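Local coordinates for protein KauB (Pseudomonas aeruginosa PAO1, PDB 6B4R) that probably oxidises aminoaldehydes and a broad range of other aldehydes to the corresponding carboxylic acids, with NAD(P)+ as the electron acceptor, at residues R21-G26 against I203-V208; Q61-A66 against S187-P192; R307-R312 against S408-E413; E288-A293 against P320-A325. One frame throughout, in Å; residues are numbered along the deposited sequence.

Contact 1 (R21-G26 against I203-V208); sequences RAFVNG and IAQLAV
F23 carries CG anti to its backbone N (chi1 -167°), and this torsion sends the ring out from strand 22-24 onto A204 and V208 of the helix. A second torsion completes the meeting: Q205 bends at chi2 (61°), bringing its amide to the rim of the same ring. The methyl of A204 sits over one ring face, CB 3.9 Å from the F23 ring centroid, a CH-pi contact in which the methyl lies nearer CG than the far end of the ring. At the opposite end V208 CG2 meets F23 CZ at 3.5 Å, at the edge and near the ring plane. Q205 NE2 approaches F23 CE1 to 3.4 Å, with the amide plane turned 82° to the ring, nearly perpendicular. One turn of helix thus presents three side chains to a single phenyl group. G26 adds a smaller touch, its CA 4.1 Å from V208 CG2.

N25 and G26, both with positive phi, form the tight turn of a beta-hairpin whose second arm is strand 27-29; their backbone angles fit a type I' turn. Y28 on that arm meets the F23 ring edge-to-face, while the F23 backbone is hydrogen-bonded to that of V219 in strand 217-219. The hairpin therefore lies against helix 198-210 beside an edge of the cofactor-binding domain's sheet. No hydrogen bond joins the two segments, so cohesion across this contact rests on dispersion and CH-pi attraction.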
loop_
_atom_site.group_PDB
_atom_site.type_symbol
_atom_site.label_atom_id
_atom_site.label_comp_id
_atom_site.label_asym_id
_atom_site.label_seq_id
_atom_site.Cartn_x
_atom_site.Cartn_y
_atom_site.Cartn_z
ATOM N N ARG A 21 38.171 -1.308 21.920
ATOM C CA ARG A 21 38.340 -2.542 21.161
ATOM C C ARG A 21 37.207 -2.758 20.168
ATOM O O ARG A 21 36.141 -2.158 20.289
ATOM C CB ARG A 21 38.446 -3.743 22.102
ATOM C CG ARG A 21 39.754 -3.812 22.868
ATOM C CD ARG A 21 39.739 -4.952 23.870
ATOM N NE ARG A 21 38.650 -4.807 24.832
ATOM C CZ ARG A 21 38.394 -5.672 25.807
ATOM N NH1 ARG A 21 39.150 -6.750 25.955
ATOM N NH2 ARG A 21 37.379 -5.456 26.634
ATOM N N ALA A 22 37.452 -3.608 19.178
ATOM C CA ALA A 22 36.415 -4.007 18.238
ATOM C C ALA A 22 35.436 -4.942 18.936
ATOM O O ALA A 22 35.749 -5.506 19.982
ATOM C CB ALA A 22 37.031 -4.691 17.032
ATOM N N PHE A 23 34.250 -5.098 18.360
ATOM C CA PHE A 23 33.241 -5.986 18.923
ATOM C C PHE A 23 32.808 -7.002 17.877
ATOM O O PHE A 23 32.009 -6.693 16.993
ATOM C CB PHE A 23 32.034 -5.185 19.410
ATOM C CG PHE A 23 31.087 -5.971 20.275
ATOM C CD1 PHE A 23 31.252 -6.006 21.652
ATOM C CD2 PHE A 23 30.026 -6.666 19.714
ATOM C CE1 PHE A 23 30.381 -6.721 22.451
ATOM C CE2 PHE A 23 29.150 -7.382 20.508
ATOM C CZ PHE A 23 29.328 -7.410 21.879
ATOM N N VAL A 24 33.347 -8.212 17.975
ATOM C CA VAL A 24 33.032 -9.265 17.017
ATOM C C VAL A 24 32.515 -10.518 17.718
ATOM O O VAL A 24 33.121 -10.997 18.676
ATOM C CB VAL A 24 34.260 -9.634 16.161
ATOM C CG1 VAL A 24 33.892 -10.688 15.126
ATOM C CG2 VAL A 24 34.829 -8.395 15.487
ATOM N N ASN A 25 31.392 -11.039 17.230
ATOM C CA ASN A 25 30.794 -12.260 17.762
ATOM C C ASN A 25 30.493 -12.167 19.254
ATOM O O ASN A 25 30.818 -13.072 20.021
ATOM C CB ASN A 25 31.684 -13.472 17.466
ATOM C CG ASN A 25 30.929 -14.786 17.551
ATOM O OD1 ASN A 25 29.702 -14.818 17.473
ATOM N ND2 ASN A 25 31.664 -15.881 17.709
ATOM N N GLY A 26 29.883 -11.058 19.660
ATOM C CA GLY A 26 29.432 -10.886 21.029
ATOM C C GLY A 26 30.518 -10.571 22.042
ATOM O O GLY A 26 30.239 -10.474 23.235
ATOM N N ILE A 203 27.592 0.792 21.962
ATOM C CA ILE A 203 26.246 0.256 21.765
ATOM C C ILE A 203 26.235 -1.199 21.306
ATOM O O ILE A 203 25.208 -1.873 21.395
ATOM C CB ILE A 203 25.427 1.099 20.764
ATOM C CG1 ILE A 203 26.073 1.059 19.376
ATOM C CG2 ILE A 203 25.279 2.531 21.264
ATOM C CD1 ILE A 203 25.259 1.738 18.305
ATOM N N ALA A 204 27.376 -1.675 20.814
ATOM C CA ALA A 204 27.505 -3.061 20.374
ATOM C C ALA A 204 27.251 -4.025 21.528
ATOM O O ALA A 204 26.590 -5.052 21.361
ATOM C CB ALA A 204 28.880 -3.297 19.781
ATOM N N GLN A 205 27.777 -3.676 22.698
ATOM C CA GLN A 205 27.560 -4.455 23.908
ATOM C C GLN A 205 26.101 -4.368 24.353
ATOM O O GLN A 205 25.525 -5.347 24.831
ATOM C CB GLN A 205 28.484 -3.960 25.023
ATOM C CG GLN A 205 28.251 -4.620 26.370
ATOM C CD GLN A 205 28.485 -6.118 26.331
ATOM O OE1 GLN A 205 27.660 -6.896 26.809
ATOM N NE2 GLN A 205 29.616 -6.530 25.766
ATOM N N LEU A 206 25.510 -3.188 24.187
ATOM C CA LEU A 206 24.128 -2.954 24.595
ATOM C C LEU A 206 23.143 -3.764 23.756
ATOM O O LEU A 206 22.092 -4.178 24.247
ATOM C CB LEU A 206 23.785 -1.465 24.513
ATOM C CG LEU A 206 24.618 -0.512 25.371
ATOM C CD1 LEU A 206 24.101 0.911 25.233
ATOM C CD2 LEU A 206 24.616 -0.948 26.829
ATOM N N ALA A 207 23.479 -3.980 22.489
ATOM C CA ALA A 207 22.651 -4.803 21.618
ATOM C C ALA A 207 22.604 -6.235 22.140
ATOM O O ALA A 207 21.537 -6.850 22.210
ATOM C CB ALA A 207 23.182 -4.775 20.193
ATOM N N VAL A 208 23.770 -6.754 22.509
ATOM C CA VAL A 208 23.881 -8.102 23.055
ATOM C C VAL A 208 23.078 -8.237 24.349
ATOM O O VAL A 208 22.387 -9.234 24.559
ATOM C CB VAL A 208 25.357 -8.494 23.287
ATOM C CG1 VAL A 208 25.457 -9.760 24.116
ATOM C CG2 VAL A 208 26.068 -8.674 21.954
#

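Contact 2 (Q61-A66 against S187-P192)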
loop_
_atom_site.group_PDB
_atom_site.type_symbol
_atom_site.label_atom_id
_atom_site.label_comp_id
_atom_site.label_asym_id
_atom_site.label_seq_id
_atom_site.Cartn_x
_atom_site.Cartn_y
_atom_site.Cartn_z
ATOM N N GLN A 61 37.141 -11.994 9.102
ATOM C CA GLN A 61 36.665 -12.719 10.274
ATOM C C GLN A 61 35.251 -12.293 10.661
ATOM O O GLN A 61 34.409 -13.130 10.992
ATOM C CB GLN A 61 37.625 -12.524 11.451
ATOM C CG GLN A 61 37.215 -13.268 12.714
ATOM C CD GLN A 61 37.112 -14.765 12.501
ATOM O OE1 GLN A 61 37.841 -15.341 11.691
ATOM N NE2 GLN A 61 36.202 -15.406 13.226
ATOM N N ALA A 62 34.993 -10.990 10.614
ATOM C CA ALA A 62 33.681 -10.454 10.959
ATOM C C ALA A 62 32.598 -10.919 9.986
ATOM O O ALA A 62 31.475 -11.220 10.396
ATOM C CB ALA A 62 33.728 -8.935 11.021
ATOM N N VAL A 63 32.937 -10.976 8.702
ATOM C CA VAL A 63 31.994 -11.427 7.685
ATOM C C VAL A 63 31.613 -12.892 7.892
ATOM O O VAL A 63 30.433 -13.246 7.839
ATOM C CB VAL A 63 32.540 -11.213 6.257
ATOM C CG1 VAL A 63 31.678 -11.940 5.240
ATOM C CG2 VAL A 63 32.605 -9.726 5.934
ATOM N N LYS A 64 32.614 -13.734 8.140
ATOM C CA LYS A 64 32.380 -15.149 8.415
ATOM C C LYS A 64 31.455 -15.320 9.615
ATOM O O LYS A 64 30.516 -16.115 9.581
ATOM C CB LYS A 64 33.701 -15.884 8.661
ATOM C CG LYS A 64 34.549 -16.080 7.414
ATOM C CD LYS A 64 35.838 -16.827 7.731
ATOM C CE LYS A 64 36.688 -17.016 6.482
ATOM N NZ LYS A 64 37.986 -17.684 6.777
ATOM N N VAL A 65 31.727 -14.557 10.668
ATOM C CA VAL A 65 30.894 -14.553 11.862
ATOM C C VAL A 65 29.472 -14.077 11.552
ATOM O O VAL A 65 28.494 -14.717 11.943
ATOM C CB VAL A 65 31.512 -13.668 12.962
ATOM C CG1 VAL A 65 30.511 -13.412 14.064
ATOM C CG2 VAL A 65 32.776 -14.316 13.516
ATOM N N ALA A 66 29.367 -12.959 10.839
ATOM C CA ALA A 66 28.070 -12.413 10.450
ATOM C C ALA A 66 27.285 -13.394 9.583
ATOM O O ALA A 66 26.081 -13.567 9.765
ATOM C CB ALA A 66 28.246 -11.083 9.722
ATOM N N SER A 187 22.331 -9.680 9.370
ATOM C CA SER A 187 23.510 -9.508 10.202
ATOM C C SER A 187 24.247 -8.269 9.709
ATOM O O SER A 187 24.414 -8.075 8.506
ATOM C CB SER A 187 24.412 -10.740 10.136
ATOM O OG SER A 187 23.779 -11.865 10.722
ATOM N N VAL A 188 24.673 -7.423 10.640
ATOM C CA VAL A 188 25.268 -6.142 10.285
ATOM C C VAL A 188 26.694 -6.004 10.805
ATOM O O VAL A 188 26.979 -6.326 11.959
ATOM C CB VAL A 188 24.427 -4.969 10.835
ATOM C CG1 VAL A 188 25.045 -3.635 10.445
ATOM C CG2 VAL A 188 22.994 -5.061 10.341
ATOM N N ILE A 189 27.588 -5.529 9.943
ATOM C CA ILE A 189 28.939 -5.168 10.352
ATOM C C ILE A 189 29.119 -3.664 10.211
ATOM O O ILE A 189 29.159 -3.136 9.098
ATOM C CB ILE A 189 30.004 -5.865 9.501
ATOM C CG1 ILE A 189 29.855 -7.384 9.593
ATOM C CG2 ILE A 189 31.393 -5.431 9.940
ATOM C CD1 ILE A 189 30.845 -8.130 8.743
ATOM N N LEU A 190 29.225 -2.979 11.343
ATOM C CA LEU A 190 29.306 -1.527 11.349
ATOM C C LEU A 190 30.746 -1.044 11.417
ATOM O O LEU A 190 31.488 -1.390 12.336
ATOM C CB LEU A 190 28.507 -0.951 12.521
ATOM C CG LEU A 190 28.459 0.573 12.637
ATOM C CD1 LEU A 190 27.687 1.173 11.480
ATOM C CD2 LEU A 190 27.849 0.994 13.966
ATOM N N LYS A 191 31.134 -0.242 10.433
ATOM C CA LYS A 191 32.439 0.397 10.440
ATOM C C LYS A 191 32.238 1.887 10.659
ATOM O O LYS A 191 31.848 2.608 9.739
ATOM C CB LYS A 191 33.181 0.131 9.124
ATOM C CG LYS A 191 34.648 0.559 9.116
ATOM C CD LYS A 191 34.803 1.994 8.645
ATOM C CE LYS A 191 36.204 2.515 8.879
ATOM N NZ LYS A 191 36.274 3.984 8.649
ATOM N N PRO A 192 32.495 2.355 11.888
ATOM C CA PRO A 192 32.368 3.777 12.214
ATOM C C PRO A 192 33.542 4.569 11.653
ATOM O O PRO A 192 34.570 3.986 11.315
ATOM C CB PRO A 192 32.415 3.782 13.742
ATOM C CG PRO A 192 33.268 2.603 14.084
ATOM C CD PRO A 192 32.941 1.557 13.044
#
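The flat group that matters between A62 and I189 is a backbone one, the peptide joining A62 to V63. Over one of its faces stands the tip of I189, with CD1 3.5 Å from A62 C and equally close to V63 N. On the same side of this plane, A62 CB (3.8 Å) and V63 CG2 (3.7 Å) flank I189 CD1, so one methyl rests among two helix side chains and the peptide between them. I189 has CG1 anti to its carbonyl carbon (chi1 -59°), and from there the chain runs on extended to the helix; CG1 itself lies 4.0 Å from A66 CB.

One turn further along, A66 faces S187, their CB atoms 3.9 Å apart. S187 OG comes within 3.0 Å of A66 O, a possible hydrogen bond, although the hydroxyl proton has another acceptor within reach.

Helix 56-72 runs nearly antiparallel to strand 187-191, at 159°, and packs on one face of the sheet, at its parallel strands, in the Rossmann-like cofactor-binding domain. V188, with its side chain on the other face, meets helix 170-183, giving the three-layered alpha/beta/alpha build. I189 also touches L231 of helix 224-233. All five touching residues are buried, and the contacts are mostly between apolar groups: small alanines let the isoleucine reach the helix backbone, and the S187 hydroxyl offers the A66 carbonyl a possible, unsettled donor.

Contact 3 (R307-R312 against S408-E413); sequences RLLVER and SVIEFE
R312 leaves strand 307-311 with its CB 3.7 Å from F412 O and then runs between two glutamates of the neighbouring strand's end. Its CG passes E411 OE1 at 3.2 Å, and CD lies near the same oxygen. A bend at chi3 (-61°) then turns the guanidinium. NE gives a nearly straight bond to E413 OE1 (3.1 Å, 168° at the hydrogen), the acceptor lying in the guanidinium plane and the two flat groups only 18° apart. NH1 makes a weak, longer bridge to E411 OE1 (3.4 Å), whose carboxylate is steeply inclined to it. NH2 has a long, weak pairing with E417.

Behind this network the strands pair in parallel, R307 beside S408 through E311 beside F412. Links run alternately from one strand to the other, L308 N to S408 O at 2.7 Å and I410 N to L308 O at 2.8 Å among them. The F412 ring lies with one face over E311 N, 3.2 Å from its plane, and F277 meets the ring edge-to-face.

These are neighbouring strands of the catalytic domain's sheet. The chemistry implies a division: backbone bonds join the strands where mostly apolar residues are buried, and at the more exposed end a shared positive charge probably eases repulsion between E411 and E413.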
loop_
_atom_site.group_PDB
_atom_site.type_symbol
_atom_site.label_atom_id
_atom_site.label_comp_id
_atom_site.label_asym_id
_atom_site.label_seq_id
_atom_site.Cartn_x
_atom_site.Cartn_y
_atom_site.Cartn_z
ATOM N N ARG A 307 23.586 27.401 1.026
ATOM C CA ARG A 307 23.245 28.428 0.047
ATOM C C ARG A 307 21.949 29.127 0.434
ATOM O O ARG A 307 20.880 28.517 0.439
ATOM C CB ARG A 307 23.113 27.828 -1.357
ATOM C CG ARG A 307 24.430 27.431 -2.003
ATOM C CD ARG A 307 24.225 26.998 -3.448
ATOM N NE ARG A 307 23.355 25.828 -3.545
ATOM C CZ ARG A 307 22.617 25.526 -4.609
ATOM N NH1 ARG A 307 22.629 26.310 -5.680
ATOM N NH2 ARG A 307 21.858 24.439 -4.598
ATOM N N LEU A 308 22.048 30.410 0.766
ATOM C CA LEU A 308 20.870 31.195 1.105
ATOM C C LEU A 308 20.397 32.001 -0.098
ATOM O O LEU A 308 20.990 33.022 -0.445
ATOM C CB LEU A 308 21.156 32.123 2.288
ATOM C CG LEU A 308 19.984 32.973 2.782
ATOM C CD1 LEU A 308 18.778 32.102 3.102
ATOM C CD2 LEU A 308 20.390 33.784 3.997
ATOM N N LEU A 309 19.331 31.529 -0.737
ATOM C CA LEU A 309 18.758 32.215 -1.891
ATOM C C LEU A 309 17.696 33.209 -1.439
ATOM O O LEU A 309 16.653 32.817 -0.916
ATOM C CB LEU A 309 18.159 31.210 -2.881
ATOM C CG LEU A 309 19.076 30.614 -3.955
ATOM C CD1 LEU A 309 20.288 29.915 -3.353
ATOM C CD2 LEU A 309 18.300 29.655 -4.840
ATOM N N VAL A 310 17.967 34.495 -1.638
ATOM C CA VAL A 310 17.055 35.547 -1.194
ATOM C C VAL A 310 16.532 36.381 -2.360
ATOM O O VAL A 310 17.299 36.802 -3.229
ATOM C CB VAL A 310 17.734 36.492 -0.181
ATOM C CG1 VAL A 310 16.721 37.465 0.410
ATOM C CG2 VAL A 310 18.410 35.693 0.918
ATOM N N GLU A 311 15.222 36.614 -2.378
ATOM C CA GLU A 311 14.621 37.463 -3.398
ATOM C C GLU A 311 15.153 38.883 -3.244
ATOM O O GLU A 311 15.210 39.414 -2.135
ATOM C CB GLU A 311 13.095 37.441 -3.303
ATOM C CG GLU A 311 12.399 38.116 -4.472
ATOM C CD GLU A 311 10.914 37.819 -4.523
ATOM O OE1 GLU A 311 10.398 37.181 -3.580
ATOM O OE2 GLU A 311 10.262 38.222 -5.510
ATOM N N ARG A 312 15.545 39.484 -4.362
ATOM C CA ARG A 312 16.249 40.763 -4.346
ATOM C C ARG A 312 15.472 41.892 -3.666
ATOM O O ARG A 312 16.065 42.765 -3.033
ATOM C CB ARG A 312 16.651 41.172 -5.766
ATOM C CG ARG A 312 18.137 41.456 -5.912
ATOM C CD ARG A 312 18.488 41.919 -7.312
ATOM N NE ARG A 312 18.172 40.910 -8.321
ATOM C CZ ARG A 312 19.008 39.954 -8.708
ATOM N NH1 ARG A 312 20.217 39.867 -8.169
ATOM N NH2 ARG A 312 18.635 39.080 -9.635
ATOM N N SER A 408 26.594 31.073 2.207
ATOM C CA SER A 408 26.678 31.840 0.968
ATOM C C SER A 408 25.337 32.494 0.650
ATOM O O SER A 408 24.329 31.808 0.476
ATOM C CB SER A 408 27.104 30.942 -0.198
ATOM O OG SER A 408 28.398 30.401 0.010
ATOM N N VAL A 409 25.326 33.822 0.574
ATOM C CA VAL A 409 24.098 34.550 0.276
ATOM C C VAL A 409 24.006 34.875 -1.212
ATOM O O VAL A 409 24.853 35.584 -1.760
ATOM C CB VAL A 409 23.982 35.842 1.102
ATOM C CG1 VAL A 409 22.670 36.550 0.793
ATOM C CG2 VAL A 409 24.088 35.528 2.586
ATOM N N ILE A 410 22.973 34.343 -1.858
ATOM C CA ILE A 410 22.798 34.501 -3.295
ATOM C C ILE A 410 21.445 35.134 -3.600
ATOM O O ILE A 410 20.419 34.720 -3.059
ATOM C CB ILE A 410 22.917 33.146 -4.022
ATOM C CG1 ILE A 410 24.225 32.448 -3.632
ATOM C CG2 ILE A 410 22.832 33.335 -5.531
ATOM C CD1 ILE A 410 24.330 31.018 -4.107
ATOM N N GLU A 411 21.451 36.142 -4.463
ATOM C CA GLU A 411 20.234 36.867 -4.802
ATOM C C GLU A 411 19.585 36.313 -6.062
ATOM O O GLU A 411 20.272 35.876 -6.988
ATOM C CB GLU A 411 20.540 38.353 -4.998
ATOM C CG GLU A 411 21.137 39.033 -3.776
ATOM C CD GLU A 411 21.512 40.477 -4.043
ATOM O OE1 GLU A 411 21.221 40.971 -5.152
ATOM O OE2 GLU A 411 22.103 41.117 -3.146
ATOM N N PHE A 412 18.256 36.326 -6.087
ATOM C CA PHE A 412 17.507 35.972 -7.288
ATOM C C PHE A 412 16.399 36.988 -7.542
ATOM O O PHE A 412 15.911 37.627 -6.612
ATOM C CB PHE A 412 16.945 34.546 -7.203
ATOM C CG PHE A 412 15.932 34.344 -6.105
ATOM C CD1 PHE A 412 16.311 33.817 -4.882
ATOM C CD2 PHE A 412 14.595 34.660 -6.306
ATOM C CE1 PHE A 412 15.379 33.620 -3.876
ATOM C CE2 PHE A 412 13.663 34.469 -5.306
ATOM C CZ PHE A 412 14.054 33.947 -4.088
ATOM N N GLU A 413 16.007 37.136 -8.803
ATOM C CA GLU A 413 14.992 38.116 -9.170
ATOM C C GLU A 413 13.581 37.600 -8.897
ATOM O O GLU A 413 12.769 38.291 -8.284
ATOM C CB GLU A 413 15.136 38.523 -10.638
ATOM C CG GLU A 413 14.165 39.611 -11.074
ATOM C CD GLU A 413 14.380 40.920 -10.331
ATOM O OE1 GLU A 413 15.543 41.237 -9.999
ATOM O OE2 GLU A 413 13.383 41.629 -10.076
#

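Contact 4 (E288-A293 against P320-A325)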
loop_
_atom_site.group_PDB
_atom_site.type_symbol
_atom_site.label_atom_id
_atom_site.label_comp_id
_atom_site.label_asym_id
_atom_site.label_seq_id
_atom_site.Cartn_x
_atom_site.Cartn_y
_atom_site.Cartn_z
ATOM N N GLU A 288 15.797 33.414 11.570
ATOM C CA GLU A 288 16.284 32.579 12.661
ATOM C C GLU A 288 16.611 31.183 12.141
ATOM O O GLU A 288 17.639 30.600 12.492
ATOM C CB GLU A 288 15.244 32.492 13.783
ATOM C CG GLU A 288 14.922 33.819 14.460
ATOM C CD GLU A 288 16.051 34.327 15.339
ATOM O OE1 GLU A 288 17.025 33.576 15.572
ATOM O OE2 GLU A 288 15.960 35.484 15.803
ATOM N N ALA A 289 15.730 30.663 11.292
ATOM C CA ALA A 289 15.904 29.340 10.704
ATOM C C ALA A 289 17.114 29.294 9.778
ATOM O O ALA A 289 17.828 28.293 9.735
ATOM C CB ALA A 289 14.647 28.928 9.953
ATOM N N ALA A 290 17.336 30.377 9.039
ATOM C CA ALA A 290 18.465 30.462 8.117
ATOM C C ALA A 290 19.793 30.393 8.864
ATOM O O ALA A 290 20.700 29.662 8.467
ATOM C CB ALA A 290 18.386 31.738 7.295
ATOM N N ALA A 291 19.897 31.159 9.945
ATOM C CA ALA A 291 21.098 31.166 10.767
ATOM C C ALA A 291 21.333 29.787 11.373
ATOM O O ALA A 291 22.453 29.281 11.374
ATOM C CB ALA A 291 20.981 32.212 11.860
ATOM N N GLY A 292 20.263 29.182 11.882
ATOM C CA GLY A 292 20.343 27.855 12.466
ATOM C C GLY A 292 20.669 26.787 11.440
ATOM O O GLY A 292 21.260 25.762 11.770
ATOM N N ALA A 293 20.298 27.033 10.187
ATOM C CA ALA A 293 20.523 26.061 9.119
ATOM C C ALA A 293 21.998 25.922 8.749
ATOM O O ALA A 293 22.370 25.004 8.021
ATOM C CB ALA A 293 19.703 26.420 7.889
ATOM N N PRO A 320 20.180 41.758 7.363
ATOM C CA PRO A 320 20.515 42.195 8.724
ATOM C C PRO A 320 19.865 41.327 9.801
ATOM O O PRO A 320 20.418 41.184 10.892
ATOM C CB PRO A 320 19.945 43.615 8.784
ATOM C CG PRO A 320 19.919 44.071 7.376
ATOM C CD PRO A 320 19.579 42.852 6.577
ATOM N N LEU A 321 18.705 40.756 9.496
ATOM C CA LEU A 321 18.011 39.885 10.439
ATOM C C LEU A 321 18.761 38.569 10.616
ATOM O O LEU A 321 18.783 38.001 11.709
ATOM C CB LEU A 321 16.582 39.619 9.968
ATOM C CG LEU A 321 15.666 40.838 9.848
ATOM C CD1 LEU A 321 14.353 40.456 9.181
ATOM C CD2 LEU A 321 15.414 41.445 11.216
ATOM N N VAL A 322 19.373 38.090 9.535
ATOM C CA VAL A 322 20.148 36.852 9.567
ATOM C C VAL A 322 21.452 37.047 10.331
ATOM O O VAL A 322 21.849 36.196 11.130
ATOM C CB VAL A 322 20.466 36.342 8.146
ATOM C CG1 VAL A 322 21.305 35.071 8.209
ATOM C CG2 VAL A 322 19.183 36.104 7.366
ATOM N N ILE A 323 22.113 38.173 10.083
ATOM C CA ILE A 323 23.354 38.498 10.772
ATOM C C ILE A 323 23.127 38.605 12.277
ATOM O O ILE A 323 23.921 38.099 13.070
ATOM C CB ILE A 323 23.966 39.809 10.241
ATOM C CG1 ILE A 323 24.343 39.660 8.765
ATOM C CG2 ILE A 323 25.183 40.200 11.059
ATOM C CD1 ILE A 323 24.838 40.940 8.124
ATOM N N GLU A 324 22.032 39.251 12.663
ATOM C CA GLU A 324 21.687 39.397 14.072
ATOM C C GLU A 324 21.400 38.041 14.713
ATOM O O GLU A 324 21.867 37.753 15.819
ATOM C CB GLU A 324 20.479 40.322 14.232
ATOM C CG GLU A 324 20.028 40.514 15.675
ATOM C CD GLU A 324 21.058 41.251 16.522
ATOM O OE1 GLU A 324 21.824 42.067 15.962
ATOM O OE2 GLU A 324 21.102 41.013 17.748
ATOM N N ALA A 325 20.641 37.209 14.008
ATOM C CA ALA A 325 20.264 35.895 14.516
ATOM C C ALA A 325 21.466 34.969 14.663
ATOM O O ALA A 325 21.443 34.037 15.468
ATOM C CB ALA A 325 19.211 35.258 13.617
#
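A291 and A325 form the inner, alanine-to-alanine part of this contact, their CB atoms 3.9 Å apart. A291 CB also lies 4.1 Å from V322 O, so the methyl reaches the backbone of the partner helix as well as a side chain. Because alanine contributes a single carbon on each side, the axes of the two short segments can approach to 8.2 Å, while crossing at -54°.

Helix 283-295 is the connection of a beta-alpha-beta crossover: it follows strand 273-276 and precedes strand 307-311, and the two strands pair in parallel. Helix 315-326 comes directly after strand 307-311, and L308 of that strand touches both A290 and V322, so the two helices lie side by side on one face of the catalytic domain's sheet.

Toward this sheet the fit is looser, with A290 CB 4.4 Å from V322 CG2. A287, one turn back from A291, extends the seam to L321 and V322. At the partly exposed margin, E288 begins by pointing away from the other helix, but its chain bends at chi2 (-72°) and swings the carboxylate across A325. OE1 ends 3.4 Å from A325 CB, a van der Waals contact of a polar group with a methyl rather than a hydrogen bond.

The four contacts fall into two pairs on opposite sides of the chain's centre. Contacts 1 and 2 belong to the cofactor-binding side, about 11 Å apart between centres, and touch through N25 and V24 against V65; strand 187-191 leads on to helix 198-210. Contacts 3 and 4 lie in the catalytic domain and share the run from helix 283-295 through strand 307-311 to helix 315-326. Contact 2 is wholly buried, contact 1 partly; contact 3 is buried with exposed charged residues at one end, contact 4 buried with a partly exposed margin. Contact 1, strand and turn against helix, and contact 4, helix against helix, have no hydrogen bonds across the segments; contact 2 has one unsettled hydroxyl approach, and contact 3 combines backbone bonding with salt bridges.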